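Local coordinates for protein S-adenosylmethionine:tRNA ribosyltransferase-isomerase (Thermotoga maritima, PDB 1VKY) that probably transfers and isomerises the ribose of S-adenosylmethionine onto the 7-aminomethyl group of preQ1-modified tRNA, giving epoxyqueuosine during queuosine biosynthesis, at residues L70-V75 / F206-L211; D66-N71 / V257-T262; V210-I215 / F235-K240. One frame throughout, in Å; residues are numbered along the deposited sequence.

Contact 1 (L70-V75 / F206-L211); sequences LNVSKV and FAEVVL
Asn71 sets CG anti to its backbone N (chi1 -176°), which swings CG toward the neighbouring strand, while Glu208 holds CG between its own N and carbonyl carbon (chi1 84°) and extends from there to Val72. Asn71 OD1 rests 3.6 Å from Val209 CG2, and Asn71 ND2 3.9 Å from Leu211 CB. A water donates to Asn71 OD1 and, weakly, to Val210 O, bridging the strands. On the face with Leu70 and Val72, Glu208 OE1 lies 3.5 Å from Val72 CG2. Lys74 CD packs 3.8 Å from Val210 CG1, and its NZ stays 4.4 Å from Glu208 OE2, too far for a salt bridge though the opposite charges probably still attract. At the far end Leu70 CD1 meets the Phe206 ring edge in plane, 3.9 Å from CD2.

Five backbone bonds tie the strands, from Leu70 N to Ala207 O (2.9 Å) through to Lys74 N to Leu211 O. Leu70 and Val72 each accept from 206-211 as well as donate to it, the alternation of a parallel beta ladder between strands 67-75 and 205-213 inside the mixed nine-stranded sheet.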
ATOM      1  N   LEU B  70      11.841  12.790  12.655  1.00 21.10           N
ATOM      2  CA  LEU B  70      11.083  11.694  12.059  1.00 26.90           C
ATOM      3  C   LEU B  70      10.393  10.889  13.107  1.00 25.73           C
ATOM      4  O   LEU B  70      10.904  10.712  14.198  1.00 25.95           O
ATOM      5  CB  LEU B  70      12.037  10.727  11.329  1.00 30.75           C
ATOM      6  CG  LEU B  70      12.849  11.358  10.184  1.00 37.93           C
ATOM      7  CD1 LEU B  70      14.161  10.620  10.031  1.00 48.68           C
ATOM      8  CD2 LEU B  70      12.083  11.284   8.949  1.00 47.24           C
ATOM      9  N   ASN B  71       9.245  10.350  12.751  1.00 23.73           N
ATOM     10  CA  ASN B  71       8.544   9.473  13.631  1.00 26.46           C
ATOM     11  C   ASN B  71       8.816   8.023  13.267  1.00 30.91           C
ATOM     12  O   ASN B  71       8.816   7.673  12.090  1.00 28.71           O
ATOM     13  CB  ASN B  71       7.030   9.697  13.502  1.00 23.20           C
ATOM     14  CG  ASN B  71       6.220   8.843  14.498  1.00 28.64           C
ATOM     15  OD1 ASN B  71       6.275   9.067  15.687  1.00 28.79           O
ATOM     16  ND2 ASN B  71       5.490   7.849  13.990  1.00 31.39           N
ATOM     17  N   VAL B  72       8.960   7.192  14.277  1.00 32.24           N
ATOM     18  CA  VAL B  72       9.120   5.752  14.112  1.00 33.23           C
ATOM     19  C   VAL B  72       8.007   5.081  14.878  1.00 30.92           C
ATOM     20  O   VAL B  72       7.882   5.296  16.083  1.00 33.69           O
ATOM     21  CB  VAL B  72      10.467   5.308  14.720  1.00 35.10           C
ATOM     22  CG1 VAL B  72      10.533   3.783  14.850  1.00 43.79           C
ATOM     23  CG2 VAL B  72      11.601   5.832  13.877  1.00 39.61           C
ATOM     24  N   SER B  73       7.182   4.309  14.193  1.00 30.66           N
ATOM     25  CA  SER B  73       6.102   3.590  14.845  1.00 35.24           C
ATOM     26  C   SER B  73       6.571   2.169  15.243  1.00 39.15           C
ATOM     27  O   SER B  73       7.152   1.462  14.435  1.00 39.78           O
ATOM     28  CB  SER B  73       4.879   3.568  13.954  1.00 37.71           C
ATOM     29  OG  SER B  73       4.240   4.846  13.988  1.00 43.95           O
ATOM     30  N   LYS B  74       6.366   1.796  16.504  1.00 38.41           N
ATOM     31  CA  LYS B  74       6.842   0.513  17.056  1.00 38.71           C
ATOM     32  C   LYS B  74       5.679  -0.176  17.753  1.00 38.89           C
ATOM     33  O   LYS B  74       4.997   0.458  18.541  1.00 36.03           O
ATOM     34  CB  LYS B  74       7.922   0.736  18.116  1.00 36.66           C
ATOM     35  CG  LYS B  74       9.209   1.340  17.605  1.00 43.63           C
ATOM     36  CD  LYS B  74      10.275   1.434  18.713  1.00 45.32           C
ATOM     37  CE  LYS B  74      11.674   1.712  18.105  1.00 53.44           C
ATOM     38  NZ  LYS B  74      12.691   2.195  19.073  1.00 52.41           N
ATOM     39  N   VAL B  75       5.453  -1.465  17.475  1.00 39.70           N
ATOM     40  CA  VAL B  75       4.467  -2.275  18.224  1.00 38.33           C
ATOM     41  C   VAL B  75       5.040  -2.589  19.597  1.00 37.81           C
ATOM     42  O   VAL B  75       6.166  -3.030  19.726  1.00 37.14           O
ATOM     43  CB  VAL B  75       4.106  -3.611  17.475  1.00 40.17           C
ATOM     44  CG1 VAL B  75       3.161  -4.497  18.314  1.00 42.13           C
ATOM     45  CG2 VAL B  75       3.470  -3.315  16.146  1.00 41.77           C
ATOM     46  N   PHE B 206      19.391  15.101  12.483  1.00 26.41           N
ATOM     47  CA  PHE B 206      18.222  14.225  12.559  1.00 26.90           C
ATOM     48  C   PHE B 206      17.861  13.889  14.004  1.00 29.35           C
ATOM     49  O   PHE B 206      18.732  13.799  14.863  1.00 26.22           O
ATOM     50  CB  PHE B 206      18.494  12.918  11.802  1.00 29.41           C
ATOM     51  CG  PHE B 206      18.487  13.096  10.308  1.00 29.05           C
ATOM     52  CD1 PHE B 206      19.576  13.695   9.668  1.00 30.70           C
ATOM     53  CD2 PHE B 206      17.368  12.769   9.565  1.00 29.33           C
ATOM     54  CE1 PHE B 206      19.548  13.925   8.283  1.00 31.94           C
ATOM     55  CE2 PHE B 206      17.346  13.003   8.173  1.00 33.61           C
ATOM     56  CZ  PHE B 206      18.437  13.572   7.548  1.00 26.96           C
ATOM     57  N   ALA B 207      16.568  13.738  14.281  1.00 25.73           N
ATOM     58  CA  ALA B 207      16.126  13.216  15.560  1.00 26.26           C
ATOM     59  C   ALA B 207      14.884  12.421  15.321  1.00 27.08           C
ATOM     60  O   ALA B 207      14.260  12.509  14.247  1.00 22.66           O
ATOM     61  CB  ALA B 207      15.858  14.328  16.543  1.00 25.24           C
ATOM     62  N   GLU B 208      14.519  11.617  16.311  1.00 28.01           N
ATOM     63  CA  GLU B 208      13.312  10.820  16.197  1.00 32.47           C
ATOM     64  C   GLU B 208      12.329  10.946  17.357  1.00 28.80           C
ATOM     65  O   GLU B 208      12.688  11.149  18.535  1.00 30.06           O
ATOM     66  CB  GLU B 208      13.664   9.342  15.883  1.00 35.58           C
ATOM     67  CG  GLU B 208      14.014   8.459  17.035  1.00 46.65           C
ATOM     68  CD  GLU B 208      14.187   6.990  16.604  1.00 50.12           C
ATOM     69  OE1 GLU B 208      14.645   6.734  15.435  1.00 49.27           O
ATOM     70  OE2 GLU B 208      13.866   6.103  17.452  1.00 56.38           O
ATOM     71  N   VAL B 209      11.052  10.834  17.003  1.00 28.03           N
ATOM     72  CA  VAL B 209      10.039  10.628  18.012  1.00 27.10           C
ATOM     73  C   VAL B 209       9.481   9.257  17.718  1.00 25.77           C
ATOM     74  O   VAL B 209       9.588   8.758  16.602  1.00 28.17           O
ATOM     75  CB  VAL B 209       8.935  11.740  18.020  1.00 24.49           C
ATOM     76  CG1 VAL B 209       9.556  13.055  18.452  1.00 26.79           C
ATOM     77  CG2 VAL B 209       8.236  11.856  16.709  1.00 25.89           C
ATOM     78  N   VAL B 210       8.842   8.675  18.705  1.00 25.56           N
ATOM     79  CA  VAL B 210       8.351   7.303  18.601  1.00 26.50           C
ATOM     80  C   VAL B 210       6.863   7.250  18.931  1.00 27.24           C
ATOM     81  O   VAL B 210       6.336   8.036  19.759  1.00 26.82           O
ATOM     82  CB  VAL B 210       9.157   6.367  19.551  1.00 29.31           C
ATOM     83  CG1 VAL B 210       8.790   4.901  19.328  1.00 32.06           C
ATOM     84  CG2 VAL B 210      10.668   6.537  19.345  1.00 33.73           C
ATOM     85  N   LEU B 211       6.167   6.383  18.224  1.00 30.82           N
ATOM     86  CA  LEU B 211       4.773   6.108  18.494  1.00 31.86           C
ATOM     87  C   LEU B 211       4.689   4.620  18.857  1.00 29.36           C
ATOM     88  O   LEU B 211       4.960   3.757  18.038  1.00 31.28           O
ATOM     89  CB  LEU B 211       3.907   6.438  17.292  1.00 30.59           C
ATOM     90  CG  LEU B 211       2.413   6.424  17.623  1.00 33.45           C
ATOM     91  CD1 LEU B 211       2.014   7.505  18.644  1.00 34.76           C
ATOM     92  CD2 LEU B 211       1.584   6.538  16.364  1.00 41.24           C
TER
HETATM   93  O   HOH W   1       5.286  10.328  18.088  1.00 38.22           O

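Contact 2 (D66-N71 / V257-T262); sequences DLLVLN and VAVGTT
Val259 O takes a 2.7 Å hydrogen bond from a water that in turn accepts from Asn71 N, and it also receives the hydroxyl of Thr263 in the following helix, so this carbonyl at the end of its strand is held by two donors. The water spans a gap: Asn71 N and Val259 O are 4.3 Å apart, too far to bond directly.

Before that point the strands are joined without an intermediary. Val257 N donates to Leu67 O, Val69 N to Val257 O, and Val259 N to Val69 O at 2.8 Å. Side chains on the face of Leu68 and Val257 build an aliphatic layer. Leu68 and Val257 run alongside each other in the same direction, with Leu68 CD2 3.7 Å from Val257 CG1; the same methyl also reaches Val259 CG2, at 3.8 Å. Leu70 repeats the arrangement beside Val259, its CD2 3.6 Å from Val259 CB. Phe191 packs against both Leu68 and Val259, adding an aromatic group to this layer.

Past Gly260 the chain turns into helix 261-270. Thr262 has CG2 anti to its backbone N, and that methyl meets the Asn71 amide, 3.7 Å from both CG and ND2. Gly260 occupies the N-cap position with phi 95° and psi 149°, where a CB would jam against the preceding carbonyl O. An unknown ligand, probably from the crystallisation liquor, is hydrogen-bonded to Thr261 OG1 and weakly to Thr262 N, which may mark a pocket at the helix start. The whole is a parallel strand pair whose second strand, 256-259, passes through an N-cap glycine into helix 261-270, with the N-terminus of the helix beside that possible pocket.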
ATOM      1  N   ASP B  66      19.728  22.853  10.499  1.00 28.13           N
ATOM      2  CA  ASP B  66      18.306  22.503  10.549  1.00 25.47           C
ATOM      3  C   ASP B  66      18.133  21.082  11.134  1.00 26.02           C
ATOM      4  O   ASP B  66      19.035  20.243  11.009  1.00 28.02           O
ATOM      5  CB  ASP B  66      17.672  22.566   9.169  1.00 25.99           C
ATOM      6  CG  ASP B  66      17.396  23.978   8.703  1.00 29.56           C
ATOM      7  OD1 ASP B  66      17.340  24.923   9.551  1.00 31.98           O
ATOM      8  OD2 ASP B  66      17.221  24.212   7.484  1.00 29.57           O
ATOM      9  N   LEU B  67      16.966  20.809  11.730  1.00 25.95           N
ATOM     10  CA  LEU B  67      16.699  19.501  12.365  1.00 25.09           C
ATOM     11  C   LEU B  67      15.494  18.843  11.724  1.00 23.58           C
ATOM     12  O   LEU B  67      14.410  19.405  11.745  1.00 24.08           O
ATOM     13  CB  LEU B  67      16.457  19.654  13.879  1.00 24.75           C
ATOM     14  CG  LEU B  67      16.238  18.341  14.675  1.00 26.60           C
ATOM     15  CD1 LEU B  67      17.497  17.572  14.890  1.00 30.37           C
ATOM     16  CD2 LEU B  67      15.634  18.646  16.028  1.00 24.43           C
ATOM     17  N   LEU B  68      15.704  17.655  11.154  1.00 24.96           N
ATOM     18  CA  LEU B  68      14.639  16.845  10.600  1.00 23.64           C
ATOM     19  C   LEU B  68      14.195  15.882  11.681  1.00 24.86           C
ATOM     20  O   LEU B  68      15.002  15.118  12.197  1.00 28.56           O
ATOM     21  CB  LEU B  68      15.108  16.047   9.365  1.00 24.63           C
ATOM     22  CG  LEU B  68      15.155  16.859   8.058  1.00 28.57           C
ATOM     23  CD1 LEU B  68      15.903  16.110   6.930  1.00 30.12           C
ATOM     24  CD2 LEU B  68      13.816  17.160   7.591  1.00 31.97           C
ATOM     25  N   VAL B  69      12.927  15.952  12.061  1.00 23.44           N
ATOM     26  CA  VAL B  69      12.389  15.059  13.093  1.00 24.15           C
ATOM     27  C   VAL B  69      11.474  14.049  12.481  1.00 24.17           C
ATOM     28  O   VAL B  69      10.438  14.389  11.878  1.00 23.18           O
ATOM     29  CB  VAL B  69      11.619  15.829  14.212  1.00 23.34           C
ATOM     30  CG1 VAL B  69      11.268  14.872  15.387  1.00 21.94           C
ATOM     31  CG2 VAL B  69      12.446  16.970  14.728  1.00 20.79           C
ATOM     32  N   LEU B  70      11.841  12.790  12.655  1.00 21.10           N
ATOM     33  CA  LEU B  70      11.083  11.694  12.059  1.00 26.90           C
ATOM     34  C   LEU B  70      10.393  10.889  13.107  1.00 25.73           C
ATOM     35  O   LEU B  70      10.904  10.712  14.198  1.00 25.95           O
ATOM     36  CB  LEU B  70      12.037  10.727  11.329  1.00 30.75           C
ATOM     37  CG  LEU B  70      12.849  11.358  10.184  1.00 37.93           C
ATOM     38  CD1 LEU B  70      14.161  10.620  10.031  1.00 48.68           C
ATOM     39  CD2 LEU B  70      12.083  11.284   8.949  1.00 47.24           C
ATOM     40  N   ASN B  71       9.245  10.350  12.751  1.00 23.73           N
ATOM     41  CA  ASN B  71       8.544   9.473  13.631  1.00 26.46           C
ATOM     42  C   ASN B  71       8.816   8.023  13.267  1.00 30.91           C
ATOM     43  O   ASN B  71       8.816   7.673  12.090  1.00 28.71           O
ATOM     44  CB  ASN B  71       7.030   9.697  13.502  1.00 23.20           C
ATOM     45  CG  ASN B  71       6.220   8.843  14.498  1.00 28.64           C
ATOM     46  OD1 ASN B  71       6.275   9.067  15.687  1.00 28.79           O
ATOM     47  ND2 ASN B  71       5.490   7.849  13.990  1.00 31.39           N
ATOM     48  N   VAL B 257      12.074  20.869  11.520  1.00 22.53           N
ATOM     49  CA  VAL B 257      11.341  20.419  10.395  1.00 21.66           C
ATOM     50  C   VAL B 257      10.713  19.089  10.765  1.00 23.03           C
ATOM     51  O   VAL B 257      11.399  18.072  10.864  1.00 24.20           O
ATOM     52  CB  VAL B 257      12.251  20.277   9.128  1.00 21.23           C
ATOM     53  CG1 VAL B 257      11.402  19.952   7.888  1.00 19.92           C
ATOM     54  CG2 VAL B 257      13.077  21.563   8.868  1.00 21.40           C
ATOM     55  N   ALA B 258       9.394  19.076  10.923  1.00 23.55           N
ATOM     56  CA  ALA B 258       8.704  17.830  11.231  1.00 20.21           C
ATOM     57  C   ALA B 258       8.500  17.045   9.964  1.00 23.39           C
ATOM     58  O   ALA B 258       8.112  17.594   8.943  1.00 21.16           O
ATOM     59  CB  ALA B 258       7.386  18.086  11.909  1.00 21.61           C
ATOM     60  N   VAL B 259       8.742  15.737  10.040  1.00 22.77           N
ATOM     61  CA  VAL B 259       8.456  14.857   8.906  1.00 23.16           C
ATOM     62  C   VAL B 259       7.238  14.026   9.254  1.00 23.04           C
ATOM     63  O   VAL B 259       7.331  13.110  10.094  1.00 22.44           O
ATOM     64  CB  VAL B 259       9.653  13.958   8.573  1.00 23.79           C
ATOM     65  CG1 VAL B 259       9.276  13.033   7.395  1.00 28.70           C
ATOM     66  CG2 VAL B 259      10.863  14.815   8.245  1.00 28.40           C
ATOM     67  N   GLY B 260       6.100  14.413   8.681  1.00 24.06           N
ATOM     68  CA  GLY B 260       4.814  13.732   8.915  1.00 24.37           C
ATOM     69  C   GLY B 260       3.955  14.355   9.992  1.00 26.24           C
ATOM     70  O   GLY B 260       4.464  14.939  10.922  1.00 22.93           O
ATOM     71  N   THR B 261       2.637  14.242   9.844  1.00 24.57           N
ATOM     72  CA  THR B 261       1.645  14.811  10.752  1.00 26.73           C
ATOM     73  C   THR B 261       1.657  14.173  12.124  1.00 26.82           C
ATOM     74  O   THR B 261       1.354  14.847  13.144  1.00 26.82           O
ATOM     75  CB  THR B 261       0.224  14.668  10.181  1.00 28.04           C
ATOM     76  OG1 THR B 261      -0.026  13.296   9.851  1.00 26.84           O
ATOM     77  CG2 THR B 261       0.072  15.409   8.857  1.00 27.80           C
ATOM     78  N   THR B 262       2.065  12.907  12.195  1.00 24.25           N
ATOM     79  CA  THR B 262       2.244  12.278  13.539  1.00 25.91           C
ATOM     80  C   THR B 262       3.314  13.016  14.341  1.00 23.92           C
ATOM     81  O   THR B 262       3.117  13.345  15.507  1.00 26.06           O
ATOM     82  CB  THR B 262       2.619  10.811  13.416  1.00 26.63           C
ATOM     83  OG1 THR B 262       1.539  10.124  12.782  1.00 32.91           O
ATOM     84  CG2 THR B 262       2.732  10.141  14.809  1.00 31.01           C
TER
HETATM   85  O   HOH W   2       8.373  10.651  10.001  1.00 35.98           O

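Contact 3 (V210-I215 / F235-K240); sequences VLHVGI and FYQVPK
Strands 210-213 and 235-238 run antiparallel, with Val210–Gln237 and His212–Phe235 as hydrogen-bonded pairs on either side of the non-hydrogen-bonded pair Leu211–Tyr236. Each hydrogen-bonded pair makes two backbone bonds; His212 N to Phe235 O is the shorter of its pair, at 2.7 Å.

A side-chain bond runs diagonally on one face of the sheet, spanning the Leu211–Tyr236 pair: His212 NE2 donates to Gln237 OE1 at 2.7 Å with an N-H...O angle of 158°. The acceptor lies in the plane of the imidazole ring, whereas NE2 sits 32° out of the amide carbonyl plane, and the two flat groups are turned 39° against each other. Gln237 has CG anti to its backbone N, and the extended chain beyond leads OE1 toward His212 NE2. Gln237 CB lies in plane at the ring edge, 3.6 Å from His212 NE2. One ring face receives Val210 CG1, 3.4 Å above the plane and offset toward the rim. The other end of the Gln237 amide is engaged too: Gln237 NE2 donates to Glu96 OE1 of strand 89-97, whose Ile95 touches both His212 and Gln237. An alanine in place of His212 would probably leave the Gln237 amide held by Glu96 alone among the partners described, and Val210 CG1 without the ring it packs on.

On the opposite face, Leu211 CD1 comes 3.7 Å from Phe235 O, and Tyr236 turns to helix 261-270, touching Thr266, Thr269 and Ile270. Phe235, on the His212 face, packs on Leu93. The arrangement is an antiparallel two-strand ladder with a cross-strand His–Gln bond, joining strands 205-213 and 234-238 of the mixed sheet where one face meets strand 89-97 of the six-stranded antiparallel sheet.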
ATOM      1  N   VAL B 210       8.842   8.675  18.705  1.00 25.56           N
ATOM      2  CA  VAL B 210       8.351   7.303  18.601  1.00 26.50           C
ATOM      3  C   VAL B 210       6.863   7.250  18.931  1.00 27.24           C
ATOM      4  O   VAL B 210       6.336   8.036  19.759  1.00 26.82           O
ATOM      5  CB  VAL B 210       9.157   6.367  19.551  1.00 29.31           C
ATOM      6  CG1 VAL B 210       8.790   4.901  19.328  1.00 32.06           C
ATOM      7  CG2 VAL B 210      10.668   6.537  19.345  1.00 33.73           C
ATOM      8  N   LEU B 211       6.167   6.383  18.224  1.00 30.82           N
ATOM      9  CA  LEU B 211       4.773   6.108  18.494  1.00 31.86           C
ATOM     10  C   LEU B 211       4.689   4.620  18.857  1.00 29.36           C
ATOM     11  O   LEU B 211       4.960   3.757  18.038  1.00 31.28           O
ATOM     12  CB  LEU B 211       3.907   6.438  17.292  1.00 30.59           C
ATOM     13  CG  LEU B 211       2.413   6.424  17.623  1.00 33.45           C
ATOM     14  CD1 LEU B 211       2.014   7.505  18.644  1.00 34.76           C
ATOM     15  CD2 LEU B 211       1.584   6.538  16.364  1.00 41.24           C
ATOM     16  N   HIS B 212       4.362   4.335  20.094  1.00 31.22           N
ATOM     17  CA  HIS B 212       4.293   2.958  20.566  1.00 31.52           C
ATOM     18  C   HIS B 212       2.850   2.504  20.440  1.00 33.74           C
ATOM     19  O   HIS B 212       1.984   3.071  21.081  1.00 32.76           O
ATOM     20  CB  HIS B 212       4.718   2.892  22.003  1.00 29.33           C
ATOM     21  CG  HIS B 212       6.136   3.307  22.226  1.00 33.25           C
ATOM     22  ND1 HIS B 212       7.188   2.439  22.068  1.00 30.34           N
ATOM     23  CD2 HIS B 212       6.679   4.497  22.594  1.00 29.66           C
ATOM     24  CE1 HIS B 212       8.326   3.067  22.333  1.00 32.36           C
ATOM     25  NE2 HIS B 212       8.046   4.319  22.654  1.00 28.95           N
ATOM     26  N   VAL B 213       2.623   1.473  19.633  1.00 35.26           N
ATOM     27  CA  VAL B 213       1.288   1.010  19.267  1.00 39.01           C
ATOM     28  C   VAL B 213       0.950  -0.313  19.988  1.00 42.00           C
ATOM     29  O   VAL B 213       1.648  -1.333  19.857  1.00 37.03           O
ATOM     30  CB  VAL B 213       1.178   0.870  17.744  1.00 38.62           C
ATOM     31  CG1 VAL B 213      -0.225   0.457  17.352  1.00 46.87           C
ATOM     32  CG2 VAL B 213       1.568   2.179  17.079  1.00 41.09           C
ATOM     33  N   GLY B 214      -0.100  -0.241  20.794  1.00 49.27           N
ATOM     34  CA  GLY B 214      -0.543  -1.343  21.620  1.00 55.31           C
ATOM     35  C   GLY B 214      -1.541  -2.217  20.886  1.00 61.91           C
ATOM     36  O   GLY B 214      -2.751  -1.990  20.961  1.00 64.04           O
ATOM     37  N   ILE B 215      -1.017  -3.209  20.162  1.00 66.68           N
ATOM     38  CA  ILE B 215      -1.820  -4.300  19.619  1.00 68.26           C
ATOM     39  C   ILE B 215      -1.273  -4.665  18.251  1.00 70.10           C
ATOM     40  O   ILE B 215      -1.040  -3.778  17.431  1.00 72.09           O
ATOM     41  N   PHE B 235       1.030   5.474  22.388  1.00 35.90           N
ATOM     42  CA  PHE B 235       1.738   6.336  23.285  1.00 32.54           C
ATOM     43  C   PHE B 235       2.843   6.971  22.484  1.00 33.96           C
ATOM     44  O   PHE B 235       3.572   6.280  21.756  1.00 34.14           O
ATOM     45  CB  PHE B 235       2.328   5.556  24.474  1.00 35.03           C
ATOM     46  CG  PHE B 235       1.305   4.813  25.278  1.00 30.57           C
ATOM     47  CD1 PHE B 235       0.940   3.523  24.919  1.00 38.55           C
ATOM     48  CD2 PHE B 235       0.709   5.392  26.356  1.00 33.06           C
ATOM     49  CE1 PHE B 235      -0.003   2.833  25.634  1.00 38.31           C
ATOM     50  CE2 PHE B 235      -0.234   4.713  27.088  1.00 38.27           C
ATOM     51  CZ  PHE B 235      -0.590   3.428  26.734  1.00 36.50           C
ATOM     52  N   TYR B 236       2.969   8.286  22.588  1.00 30.27           N
ATOM     53  CA  TYR B 236       4.114   8.942  21.967  1.00 26.87           C
ATOM     54  C   TYR B 236       5.262   8.897  22.937  1.00 25.13           C
ATOM     55  O   TYR B 236       5.076   8.836  24.161  1.00 25.91           O
ATOM     56  CB  TYR B 236       3.812  10.401  21.572  1.00 27.57           C
ATOM     57  CG  TYR B 236       3.548  11.305  22.744  1.00 20.17           C
ATOM     58  CD1 TYR B 236       4.615  11.838  23.505  1.00 23.55           C
ATOM     59  CD2 TYR B 236       2.254  11.616  23.133  1.00 24.90           C
ATOM     60  CE1 TYR B 236       4.373  12.664  24.562  1.00 23.64           C
ATOM     61  CE2 TYR B 236       2.028  12.469  24.187  1.00 26.65           C
ATOM     62  CZ  TYR B 236       3.073  12.985  24.887  1.00 27.02           C
ATOM     63  OH  TYR B 236       2.824  13.777  25.974  1.00 26.96           O
ATOM     64  N   GLN B 237       6.464   8.943  22.392  1.00 23.45           N
ATOM     65  CA  GLN B 237       7.658   9.135  23.210  1.00 22.31           C
ATOM     66  C   GLN B 237       8.572  10.133  22.526  1.00 21.93           C
ATOM     67  O   GLN B 237       8.813  10.026  21.336  1.00 23.25           O
ATOM     68  CB  GLN B 237       8.407   7.796  23.373  1.00 23.02           C
ATOM     69  CG  GLN B 237       9.669   7.884  24.261  1.00 27.61           C
ATOM     70  CD  GLN B 237      10.476   6.602  24.299  1.00 24.00           C
ATOM     71  OE1 GLN B 237      10.239   5.704  23.498  1.00 26.29           O
ATOM     72  NE2 GLN B 237      11.447   6.533  25.215  1.00 26.28           N
ATOM     73  N   VAL B 238       9.068  11.095  23.288  1.00 22.70           N
ATOM     74  CA  VAL B 238      10.090  12.037  22.870  1.00 23.13           C
ATOM     75  C   VAL B 238      11.242  11.862  23.828  1.00 23.36           C
ATOM     76  O   VAL B 238      11.224  12.333  24.968  1.00 24.48           O
ATOM     77  CB  VAL B 238       9.621  13.516  22.917  1.00 23.78           C
ATOM     78  CG1 VAL B 238      10.669  14.431  22.257  1.00 23.75           C
ATOM     79  CG2 VAL B 238       8.300  13.670  22.188  1.00 25.08           C
ATOM     80  N   PRO B 239      12.255  11.150  23.374  1.00 23.84           N
ATOM     81  CA  PRO B 239      13.330  10.789  24.234  1.00 24.22           C
ATOM     82  C   PRO B 239      14.288  11.929  24.512  1.00 23.86           C
ATOM     83  O   PRO B 239      14.281  12.962  23.841  1.00 24.00           O
ATOM     84  CB  PRO B 239      14.014   9.633  23.460  1.00 24.18           C
ATOM     85  CG  PRO B 239      13.750   9.914  22.036  1.00 27.60           C
ATOM     86  CD  PRO B 239      12.424  10.630  21.995  1.00 24.83           C
ATOM     87  N   LYS B 240      15.131  11.721  25.513  1.00 26.09           N
ATOM     88  CA  LYS B 240      16.031  12.740  26.017  1.00 26.42           C
ATOM     89  C   LYS B 240      16.872  13.350  24.926  1.00 26.17           C
ATOM     90  O   LYS B 240      17.059  14.531  24.911  1.00 25.84           O
ATOM     91  CB  LYS B 240      16.963  12.163  27.085  1.00 26.14           C
ATOM     92  CG  LYS B 240      16.299  11.827  28.428  1.00 35.34           C
ATOM     93  CD  LYS B 240      17.306  11.507  29.527  1.00 35.99           C
ATOM     94  CE  LYS B 240      16.755  11.803  30.950  1.00 48.94           C
ATOM     95  NZ  LYS B 240      17.758  12.176  32.034  1.00 41.27           N
TER

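How the contacts relate
The three contacts lie in the same mixed sheet, in the strand order 256-259, 67-75, 205-213, 234-238. Contacts 1 and 2 share Leu70 and Asn71 and have centres about 9 Å apart; contacts 1 and 3 share Val210 and Leu211, with centres about 7 Å apart. Contacts 2 and 3, about 15 Å apart between centres, still meet where Thr262 CG2 lies 4.1 Å from Leu211 CD2. Ala207 N to Leu68 O and Lys74 O to Val213 N are probable hydrogen bonds continuing the ladders. The unknown ligand is about 3 Å from the Thr262 side chain and about 6 Å from that of Asn71, which places contacts 1 and 2 beside a possible pocket.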